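PDB 6G8Y: acetylated cis-Golgi protein, involved in ER-to-Golgi transport from Saccharomyces cerevisiae, which probably helps tether membranes in ER-to-Golgi transport through its GRASP-family PDZ domain, a module whose counterpart in GRASP65 binds the golgin GM130. Local coordinates for residues V36-D41 / S62-H67; K73-S78 / F84-I89; P42-S47 / Y57-S62. One frame throughout, in Å; residues are numbered along the deposited sequence. Where two conformers were deposited one is given.

Contact 1 of 3, residues V36-D41 / S62-H67; sequences VGFNDD and SIFNEH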
loop_
_atom_site.group_PDB
_atom_site.type_symbol
_atom_site.label_atom_id
_atom_site.label_comp_id
_atom_site.label_asym_id
_atom_site.label_seq_id
_atom_site.Cartn_x
_atom_site.Cartn_y
_atom_site.Cartn_z
ATOM N N VAL A 36 -1.852 0.045 -2.164
ATOM C CA VAL A 36 -2.701 1.231 -2.288
ATOM C C VAL A 36 -3.726 1.374 -1.165
ATOM O O VAL A 36 -4.303 2.445 -0.973
ATOM C CB VAL A 36 -3.351 1.302 -3.693
ATOM C CG1 VAL A 36 -2.261 1.476 -4.742
ATOM C CG2 VAL A 36 -4.216 0.098 -4.007
ATOM N N GLY A 37 -3.949 0.310 -0.401
ATOM C CA GLY A 37 -4.870 0.387 0.700
ATOM C C GLY A 37 -4.627 -0.705 1.719
ATOM O O GLY A 37 -3.985 -1.719 1.435
ATOM N N PHE A 38 -5.204 -0.484 2.892
ATOM C CA PHE A 38 -5.305 -1.487 3.931
ATOM C C PHE A 38 -6.757 -1.568 4.316
ATOM O O PHE A 38 -7.361 -0.521 4.565
ATOM C CB PHE A 38 -4.483 -1.106 5.170
ATOM C CG PHE A 38 -2.986 -1.054 4.933
ATOM C CD1 PHE A 38 -2.304 -2.196 4.557
ATOM C CD2 PHE A 38 -2.239 0.111 5.152
ATOM C CE1 PHE A 38 -0.947 -2.170 4.349
ATOM C CE2 PHE A 38 -0.860 0.123 4.960
ATOM C CZ PHE A 38 -0.226 -1.012 4.551
ATOM N N ASN A 39 -7.336 -2.773 4.332
ATOM C CA ASN A 39 -8.723 -2.934 4.776
ATOM C C ASN A 39 -9.693 -2.017 3.996
ATOM O O ASN A 39 -10.615 -1.460 4.585
ATOM C CB ASN A 39 -8.772 -2.668 6.299
ATOM C CG ASN A 39 -10.070 -3.110 6.948
ATOM O OD1 ASN A 39 -10.671 -4.092 6.542
ATOM N ND2 ASN A 39 -10.494 -2.387 7.984
ATOM N N ASP A 40 -9.450 -1.862 2.690
ATOM C CA ASP A 40 -10.257 -1.097 1.732
ATOM C C ASP A 40 -10.298 0.424 1.924
ATOM O O ASP A 40 -11.137 1.096 1.330
ATOM C CB ASP A 40 -11.686 -1.680 1.635
ATOM C CG ASP A 40 -11.687 -3.123 1.185
ATOM O OD1 ASP A 40 -10.914 -3.460 0.263
ATOM O OD2 ASP A 40 -12.464 -3.920 1.745
ATOM N N ASP A 41 -9.363 0.972 2.698
ATOM C CA ASP A 41 -9.148 2.415 2.793
ATOM C C ASP A 41 -7.755 2.727 2.229
ATOM O O ASP A 41 -6.817 1.932 2.418
ATOM C CB ASP A 41 -9.186 2.886 4.242
ATOM C CG ASP A 41 -10.472 2.515 4.959
ATOM O OD1 ASP A 41 -11.552 2.727 4.385
ATOM O OD2 ASP A 41 -10.388 2.018 6.102
ATOM N N SER A 62 -1.717 1.709 14.152
ATOM C CA SER A 62 -3.030 1.422 14.720
ATOM C C SER A 62 -3.811 0.433 13.872
ATOM O O SER A 62 -4.441 -0.466 14.402
ATOM C CB SER A 62 -3.802 2.721 14.890
ATOM O OG SER A 62 -3.123 3.585 15.789
ATOM N N ILE A 63 -3.769 0.590 12.556
ATOM C CA ILE A 63 -4.468 -0.327 11.672
ATOM C C ILE A 63 -3.926 -1.733 11.860
ATOM O O ILE A 63 -4.685 -2.700 12.006
ATOM C CB ILE A 63 -4.316 0.101 10.197
ATOM C CG1 ILE A 63 -5.088 1.393 9.930
ATOM C CG2 ILE A 63 -4.813 -0.974 9.244
ATOM C CD1 ILE A 63 -4.665 2.129 8.682
ATOM N N PHE A 64 -2.609 -1.878 11.812
ATOM C CA PHE A 64 -1.990 -3.212 11.991
ATOM C C PHE A 64 -2.323 -3.801 13.360
ATOM O O PHE A 64 -2.676 -4.989 13.469
ATOM C CB PHE A 64 -0.474 -3.149 11.707
ATOM C CG PHE A 64 -0.133 -3.305 10.253
ATOM C CD1 PHE A 64 -0.487 -2.356 9.312
ATOM C CD2 PHE A 64 0.524 -4.446 9.832
ATOM C CE1 PHE A 64 -0.191 -2.549 7.971
ATOM C CE2 PHE A 64 0.835 -4.629 8.496
ATOM C CZ PHE A 64 0.447 -3.699 7.562
ATOM N N ASN A 65 -2.264 -2.971 14.389
ATOM C CA ASN A 65 -2.477 -3.507 15.743
ATOM C C ASN A 65 -3.947 -3.891 15.968
ATOM O O ASN A 65 -4.229 -4.845 16.702
ATOM C CB ASN A 65 -1.890 -2.572 16.800
ATOM C CG ASN A 65 -0.366 -2.645 16.856
ATOM O OD1 ASN A 65 0.271 -3.620 16.371
ATOM N ND2 ASN A 65 0.233 -1.637 17.448
ATOM N N GLU A 66 -4.869 -3.263 15.252
ATOM C CA GLU A 66 -6.270 -3.704 15.290
ATOM C C GLU A 66 -6.460 -5.111 14.717
ATOM O O GLU A 66 -7.438 -5.796 15.009
ATOM C CB GLU A 66 -7.153 -2.699 14.559
ATOM C CG GLU A 66 -7.502 -1.505 15.444
ATOM C CD GLU A 66 -8.044 -0.299 14.709
ATOM O OE1 GLU A 66 -7.806 0.835 15.189
ATOM O OE2 GLU A 66 -8.718 -0.464 13.674
ATOM N N HIS A 67 -5.511 -5.557 13.910
ATOM C CA HIS A 67 -5.562 -6.870 13.281
ATOM C C HIS A 67 -4.621 -7.892 13.913
ATOM O O HIS A 67 -4.446 -8.972 13.369
ATOM C CB HIS A 67 -5.242 -6.704 11.790
ATOM C CG HIS A 67 -6.298 -5.982 11.024
ATOM N ND1 HIS A 67 -6.457 -4.613 11.031
ATOM C CD2 HIS A 67 -7.324 -6.470 10.276
ATOM C CE1 HIS A 67 -7.489 -4.286 10.271
ATOM N NE2 HIS A 67 -8.043 -5.398 9.808
#
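His67 ND1 donates to Ile63 O at 2.8 Å with an N-H...O angle of 165°, a side-chain bond back into the helix that turns the ring edge carrying NE2 toward Asn39. The arrangement belongs to a PDZ fold of the GRASP family: helix 57-66, which probably corresponds to the long helix beside the PDZ peptide groove, packs against the end of strand 33-38 and the turn after it. The oxygen lies close to the imidazole plane, so the bond helps to fix the rotation of the ring. The NE2 edge is thereby brought to the Asn39 amide, but only loosely: His67 NE2 and Asn39 CG are 4.2 Å apart, with the two flat groups steeply inclined and no hydrogen bond between them.

Phe38 and Phe64 make the main apolar contact, a T-shaped pair with centroids 5.1 Å apart and planes at 83°. Phe64 is the edge: its CE1 comes down on one face of the Phe38 ring, displaced toward the rim, and lies 3.7 Å from Phe38 CE1. The Phe38 ring reaches this place with CG anti to its carbonyl carbon (chi1 -65°). Nearer the backbone, Ile63 CG2 touches Phe38 CB at 4.1 Å, and Leu72 of the neighbouring strand packs on both phenylalanines and on His67.

The turn itself is a type I' beta turn from Phe38 to Asp41, with positive phi at Asn39 and Asp40. It is tied to strand 71-78 through Asp40, whose carboxylate meets Lys73 and Asn75. Just before it, Val36 and Gly37 both face Asn75 in a classic beta bulge. The turn is closed by Phe38 N to Asp41 O at 2.9 Å and Asp41 N to Phe38 O at 3.1 Å.

Contact 2 of 3, residues K73-S78 / F84-I89; sequences KVNIWS and FRDEYI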
loop_
_atom_site.group_PDB
_atom_site.type_symbol
_atom_site.label_atom_id
_atom_site.label_comp_id
_atom_site.label_asym_id
_atom_site.label_seq_id
_atom_site.Cartn_x
_atom_site.Cartn_y
_atom_site.Cartn_z
ATOM N N LYS A 73 -6.273 -7.467 5.268
ATOM C CA LYS A 73 -6.452 -7.347 3.833
ATOM C C LYS A 73 -5.640 -6.177 3.322
ATOM O O LYS A 73 -5.773 -5.053 3.795
ATOM C CB LYS A 73 -7.923 -7.139 3.520
ATOM C CG LYS A 73 -8.312 -7.200 2.067
ATOM C CD LYS A 73 -9.840 -7.368 2.035
ATOM C CE LYS A 73 -10.476 -6.724 0.865
ATOM N NZ LYS A 73 -11.914 -6.520 1.169
ATOM N N VAL A 74 -4.792 -6.462 2.344
ATOM C CA VAL A 74 -3.884 -5.500 1.731
ATOM C C VAL A 74 -4.360 -5.305 0.298
ATOM O O VAL A 74 -4.435 -6.273 -0.477
ATOM C CB VAL A 74 -2.443 -6.050 1.756
ATOM C CG1 VAL A 74 -1.454 -5.081 1.132
ATOM C CG2 VAL A 74 -2.067 -6.376 3.204
ATOM N N ASN A 75 -4.680 -4.068 -0.051
ATOM C CA ASN A 75 -5.135 -3.712 -1.391
ATOM C C ASN A 75 -3.964 -3.358 -2.264
ATOM O O ASN A 75 -3.203 -2.435 -1.936
ATOM C CB ASN A 75 -6.128 -2.547 -1.352
ATOM C CG ASN A 75 -7.254 -2.774 -0.361
ATOM O OD1 ASN A 75 -7.330 -2.093 0.639
ATOM N ND2 ASN A 75 -8.143 -3.752 -0.637
ATOM N N ILE A 76 -3.837 -4.064 -3.396
ATOM C CA ILE A 76 -2.696 -3.913 -4.277
ATOM C C ILE A 76 -3.116 -3.375 -5.626
ATOM O O ILE A 76 -4.188 -3.706 -6.114
ATOM C CB ILE A 76 -1.976 -5.262 -4.412
ATOM C CG1 ILE A 76 -1.269 -5.545 -3.066
ATOM C CG2 ILE A 76 -0.987 -5.279 -5.571
ATOM C CD1 ILE A 76 -0.664 -6.904 -2.995
ATOM N N TRP A 77 -2.258 -2.542 -6.189
ATOM C CA TRP A 77 -2.324 -2.092 -7.589
ATOM C C TRP A 77 -1.082 -2.631 -8.277
ATOM O O TRP A 77 0.030 -2.283 -7.877
ATOM C CB TRP A 77 -2.303 -0.561 -7.638
ATOM C CG TRP A 77 -2.131 0.060 -9.028
ATOM C CD1 TRP A 77 -1.022 0.698 -9.507
ATOM C CD2 TRP A 77 -3.104 0.102 -10.078
ATOM N NE1 TRP A 77 -1.246 1.148 -10.785
ATOM C CE2 TRP A 77 -2.511 0.789 -11.166
ATOM C CE3 TRP A 77 -4.421 -0.367 -10.209
ATOM C CZ2 TRP A 77 -3.186 1.014 -12.372
ATOM C CZ3 TRP A 77 -5.093 -0.144 -11.417
ATOM C CH2 TRP A 77 -4.467 0.543 -12.479
ATOM N N SER A 78 -1.251 -3.449 -9.301
ATOM C CA SER A 78 -0.101 -3.920 -10.085
ATOM C C SER A 78 0.196 -2.886 -11.166
ATOM O O SER A 78 -0.665 -2.639 -12.022
ATOM C CB SER A 78 -0.417 -5.271 -10.723
ATOM O OG SER A 78 0.695 -5.725 -11.478
ATOM N N PHE A 84 -6.200 -4.244 -9.904
ATOM C CA PHE A 84 -6.277 -4.345 -8.439
ATOM C C PHE A 84 -6.479 -5.782 -7.997
ATOM O O PHE A 84 -7.201 -6.531 -8.644
ATOM C CB PHE A 84 -7.461 -3.552 -7.904
ATOM C CG PHE A 84 -7.381 -2.075 -8.146
ATOM C CD1 PHE A 84 -7.912 -1.505 -9.309
ATOM C CD2 PHE A 84 -6.787 -1.233 -7.202
ATOM C CE1 PHE A 84 -7.858 -0.135 -9.512
ATOM C CE2 PHE A 84 -6.745 0.143 -7.403
ATOM C CZ PHE A 84 -7.261 0.689 -8.570
ATOM N N ARG A 85 -5.865 -6.166 -6.880
ATOM C CA ARG A 85 -6.224 -7.415 -6.210
ATOM C C ARG A 85 -6.025 -7.244 -4.715
ATOM O O ARG A 85 -5.418 -6.266 -4.267
ATOM C CB ARG A 85 -5.382 -8.603 -6.678
ATOM C CG ARG A 85 -3.898 -8.531 -6.313
ATOM C CD ARG A 85 -3.159 -9.789 -6.760
ATOM N NE ARG A 85 -1.839 -9.870 -6.132
ATOM C CZ ARG A 85 -0.742 -9.210 -6.515
ATOM N NH1 ARG A 85 -0.756 -8.391 -7.572
ATOM N NH2 ARG A 85 0.367 -9.356 -5.807
ATOM N N ASP A 86 -6.500 -8.226 -3.966
ATOM C CA ASP A 86 -6.333 -8.226 -2.527
ATOM C C ASP A 86 -5.440 -9.363 -2.120
ATOM O O ASP A 86 -5.631 -10.498 -2.558
ATOM C CB ASP A 86 -7.659 -8.433 -1.814
ATOM C CG ASP A 86 -8.648 -7.337 -2.071
ATOM O OD1 ASP A 86 -8.259 -6.178 -2.293
ATOM O OD2 ASP A 86 -9.853 -7.658 -2.046
ATOM N N GLU A 87 -4.449 -9.062 -1.295
ATOM C CA GLU A 87 -3.671 -10.089 -0.614
ATOM C C GLU A 87 -4.036 -10.078 0.863
ATOM O O GLU A 87 -4.644 -9.118 1.341
ATOM C CB GLU A 87 -2.163 -9.847 -0.789
ATOM C CG GLU A 87 -1.621 -9.943 -2.221
ATOM C CD GLU A 87 -1.419 -11.351 -2.776
ATOM O OE1 GLU A 87 -1.601 -12.357 -2.079
ATOM O OE2 GLU A 87 -1.047 -11.433 -3.969
ATOM N N TYR A 88 -3.654 -11.133 1.566
ATOM C CA TYR A 88 -3.981 -11.317 2.974
ATOM C C TYR A 88 -2.722 -11.674 3.713
ATOM O O TYR A 88 -1.956 -12.520 3.259
ATOM C CB TYR A 88 -5.030 -12.414 3.123
ATOM C CG TYR A 88 -6.349 -11.983 2.584
ATOM C CD1 TYR A 88 -7.230 -11.214 3.348
ATOM C CD2 TYR A 88 -6.713 -12.285 1.291
ATOM C CE1 TYR A 88 -8.437 -10.791 2.840
ATOM C CE2 TYR A 88 -7.919 -11.859 0.764
ATOM C CZ TYR A 88 -8.783 -11.125 1.555
ATOM O OH TYR A 88 -9.991 -10.685 1.051
ATOM N N ILE A 89 -2.494 -11.033 4.849
ATOM C CA ILE A 89 -1.287 -11.333 5.624
ATOM C C ILE A 89 -1.648 -11.498 7.088
ATOM O O ILE A 89 -2.466 -10.739 7.625
ATOM C CB ILE A 89 -0.187 -10.280 5.411
ATOM C CG1 ILE A 89 1.096 -10.618 6.191
ATOM C CG2 ILE A 89 -0.689 -8.888 5.727
ATOM C CD1 ILE A 89 1.989 -9.424 6.441
#
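Phe84 begins the return strand of an antiparallel beta hairpin, 71-78 with 83-90, that forms one border of the PDZ sheet; the segment axes run at 148°. Its ring lies against Trp77, its non-hydrogen-bonded partner: Trp77 CE3 sits over the centre of the Phe84 face, 3.4 Å from Phe84 CZ. The planes are inclined too steeply for a stack and too little for an edge-to-face pair.

Arg85 exchanges both backbone bonds with Ile76, the shorter being Ile76 N to Arg85 O at 2.8 Å. From a first torsion that sets CG between N and the carbonyl carbon (chi1 66°), its chain runs extended and the guanidinium passes over Ile76, whose CG2 and CD1 both lie against it. Along the strand, Arg85 NE and NH2 both grip Glu87 OE2 from the side, NE at 2.8 Å; Asp33 gives NH2 a second anionic partner.

Asp86 faces the same way as Lys73, Asn75 and Trp77. Asn75 ND2 reaches Asp86 OD1 at 2.9 Å from above the carboxylate plane, a bent bond, and ND2 also meets Asp40. The Lys73 ammonium makes a long salt bridge to Asp86, Lys73 NZ standing 4.0 Å from Asp86 OD2, while its stronger partner is Asp40.

Glu87 pairs with Val74 by two backbone bonds, Val74 N to Glu87 O being almost straight at 177°. Glu87 CG packs tightly on Ile76 CD1, 3.3 Å away, and the bend beyond CG turns the carboxylate back to Arg85, while Trp20 borders this side of the sheet. Tyr88 runs alongside Lys73, the two chains lying abreast, with Tyr88 OH 3.5 Å from Lys73 CD. At the end, Ile89 CG2 meets Val74 CG2 at 3.8 Å.

Contact 3 of 3, residues P42-S47 / Y57-S62; sequences PVPVVS and YRRITS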
loop_
_atom_site.group_PDB
_atom_site.type_symbol
_atom_site.label_atom_id
_atom_site.label_comp_id
_atom_site.label_asym_id
_atom_site.label_seq_id
_atom_site.Cartn_x
_atom_site.Cartn_y
_atom_site.Cartn_z
ATOM N N PRO A 42 -7.571 3.898 1.595
ATOM C CA PRO A 42 -6.245 4.212 1.096
ATOM C C PRO A 42 -5.185 4.240 2.190
ATOM O O PRO A 42 -5.468 4.515 3.370
ATOM C CB PRO A 42 -6.414 5.633 0.510
ATOM C CG PRO A 42 -7.854 5.663 0.134
ATOM C CD PRO A 42 -8.540 4.957 1.256
ATOM N N VAL A 43 -3.954 3.990 1.784
ATOM C CA VAL A 43 -2.827 4.141 2.701
ATOM C C VAL A 43 -2.805 5.615 3.171
ATOM O O VAL A 43 -2.846 6.520 2.351
ATOM C CB VAL A 43 -1.499 3.771 2.013
ATOM C CG1 VAL A 43 -0.312 4.035 2.930
ATOM C CG2 VAL A 43 -1.504 2.315 1.558
ATOM N N PRO A 44 -2.737 5.858 4.479
ATOM C CA PRO A 44 -2.674 7.267 4.916
ATOM C C PRO A 44 -1.245 7.804 4.717
ATOM O O PRO A 44 -0.259 7.157 5.111
ATOM C CB PRO A 44 -3.074 7.197 6.379
ATOM C CG PRO A 44 -2.636 5.857 6.799
ATOM C CD PRO A 44 -2.811 4.929 5.611
ATOM N N VAL A 45 -1.160 8.977 4.113
ATOM C CA VAL A 45 0.104 9.549 3.681
ATOM C C VAL A 45 0.163 11.034 4.060
ATOM O O VAL A 45 -0.843 11.757 3.951
ATOM C CB VAL A 45 0.228 9.357 2.160
ATOM C CG1 VAL A 45 1.329 10.183 1.567
ATOM C CG2 VAL A 45 0.430 7.889 1.832
ATOM N N VAL A 46 1.351 11.465 4.504
ATOM C CA VAL A 46 1.692 12.847 4.915
ATOM C C VAL A 46 2.461 13.482 3.759
ATOM O O VAL A 46 3.403 12.887 3.265
ATOM C CB VAL A 46 2.622 12.810 6.160
ATOM C CG1 VAL A 46 3.079 14.215 6.559
ATOM C CG2 VAL A 46 1.939 12.107 7.305
ATOM N N SER A 47 2.066 14.679 3.311
ATOM C CA SER A 47 2.759 15.414 2.248
ATOM C C SER A 47 3.396 16.613 2.922
ATOM O O SER A 47 2.669 17.414 3.511
ATOM C CB SER A 47 1.749 15.840 1.159
ATOM O OG SER A 47 2.384 16.465 0.036
ATOM N N TYR A 57 2.770 6.818 9.683
ATOM C CA TYR A 57 3.119 5.582 10.360
ATOM C C TYR A 57 2.339 5.342 11.657
ATOM O O TYR A 57 2.078 4.198 11.981
ATOM C CB TYR A 57 4.608 5.527 10.677
ATOM C CG TYR A 57 5.455 5.429 9.438
ATOM C CD1 TYR A 57 5.458 4.287 8.654
ATOM C CD2 TYR A 57 6.269 6.501 9.057
ATOM C CE1 TYR A 57 6.291 4.173 7.552
ATOM C CE2 TYR A 57 7.076 6.417 7.971
ATOM C CZ TYR A 57 7.080 5.270 7.200
ATOM O OH TYR A 57 7.946 5.230 6.109
ATOM N N ARG A 58 2.018 6.383 12.425
ATOM C CA ARG A 58 1.216 6.158 13.642
ATOM C C ARG A 58 -0.144 5.560 13.261
ATOM O O ARG A 58 -0.618 4.622 13.909
ATOM C CB ARG A 58 1.005 7.443 14.450
ATOM C CG ARG A 58 0.304 7.218 15.801
ATOM C CD ARG A 58 -0.622 8.378 16.198
ATOM N NE ARG A 58 -1.703 8.532 15.217
ATOM C CZ ARG A 58 -2.809 7.784 15.148
ATOM N NH1 ARG A 58 -3.069 6.798 16.028
ATOM N NH2 ARG A 58 -3.673 8.020 14.170
ATOM N N ARG A 59 -0.786 6.104 12.228
ATOM C CA ARG A 59 -2.109 5.609 11.816
ATOM C C ARG A 59 -1.975 4.166 11.336
ATOM O O ARG A 59 -2.832 3.334 11.627
ATOM C CB ARG A 59 -2.724 6.505 10.740
ATOM C CG ARG A 59 -4.157 6.212 10.376
ATOM C CD ARG A 59 -4.758 7.405 9.639
ATOM N NE ARG A 59 -6.128 7.146 9.225
ATOM C CZ ARG A 59 -6.774 7.835 8.291
ATOM N NH1 ARG A 59 -6.182 8.843 7.654
ATOM N NH2 ARG A 59 -8.030 7.508 7.991
ATOM N N ILE A 60 -0.917 3.866 10.570
ATOM C CA ILE A 60 -0.703 2.513 10.077
ATOM C C ILE A 60 -0.429 1.538 11.213
ATOM O O ILE A 60 -0.925 0.424 11.204
ATOM C CB ILE A 60 0.395 2.471 8.999
ATOM C CG1 ILE A 60 -0.084 3.260 7.771
ATOM C CG2 ILE A 60 0.707 1.028 8.586
ATOM C CD1 ILE A 60 1.002 3.609 6.769
ATOM N N THR A 61 0.325 1.970 12.215
ATOM C CA THR A 61 0.535 1.164 13.413
ATOM C C THR A 61 -0.795 0.751 14.042
ATOM O O THR A 61 -0.996 -0.413 14.396
ATOM C CB THR A 61 1.380 1.901 14.462
ATOM O OG1 THR A 61 2.631 2.317 13.912
ATOM C CG2 THR A 61 1.621 1.002 15.680
ATOM N N SER A 62 -1.717 1.709 14.152
ATOM C CA SER A 62 -3.030 1.422 14.720
ATOM C C SER A 62 -3.811 0.433 13.872
ATOM O O SER A 62 -4.441 -0.466 14.402
ATOM C CB SER A 62 -3.802 2.721 14.890
ATOM O OG SER A 62 -3.123 3.585 15.789
#
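Pro44 and Ile60 form the apolar heart of this contact, in which helix 57-66 of the PDZ fold packs its first turns on the extended segment where strand 41-47 is interrupted. No hydrogen bond crosses between the segments, and about 180 Å² is buried between them. Pro44 CG rests 3.8 Å from Ile60 CG1, and Pro44 CD is almost as near to the same atom, so one edge of the pyrrolidine ring lies along the isoleucine branch. That branch is placed by a first torsion with CG1 anti to the carbonyl carbon (chi1 -65°), and it carries CD1 onward to Val43, where Val43 CG1 and Ile60 CD1 are 4.1 Å apart. Val43 nevertheless leaves its backbone pointing away from the helix, and its side chain also touches Ile35 and Phe38. Ile60 in turn packs on Phe38 and on Pro55, which joins this contact to the apolar layer between helix and sheet.

A second kind of contact is made by the arginine chain. Arg59 runs extended from CG to NE, with CG anti to the backbone nitrogen (chi1 -172°), and its methylenes pass along the CB-CG edge of Pro44. Arg59 CD and Pro44 CB are 3.7 Å apart, and Arg59 NH1 stands at the same distance from Pro44 CB, the guanidinium meeting the ring obliquely. This is contact with carbon: the guanidinium meets the ring, not a polar atom.

Polar bonds act within the helix and around it. Pro44 is held to Asp56 by a backbone bond, just ahead of the helix. Inside the first turn, Tyr57 O is gripped twice: Thr61 N and Thr61 OG1 approach from opposite faces of the carbonyl plane, each at 2.8 Å from Tyr57 O.

Contacts 1 and 3 are two stations along helix 57-66, with centres about 9 Å apart; they share Ser62. Phe38 of contact 1 touches Val43 and Ile60 of contact 3, so the two form one continuous apolar layer between helix and sheet. Contact 2 lies further along the same sheet, on the opposite side of the chain's centre from contact 3, its centre about 11 Å from that of contact 1 and 17 Å from that of contact 3, with no touch to the latter. Asp40 and Lys73 join contacts 1 and 2 through a salt bridge. Along the chain, contact 3 falls within the span of contact 1, and contact 2 follows, so that helix 57-66 and the border hairpin are joined through strand 33-38.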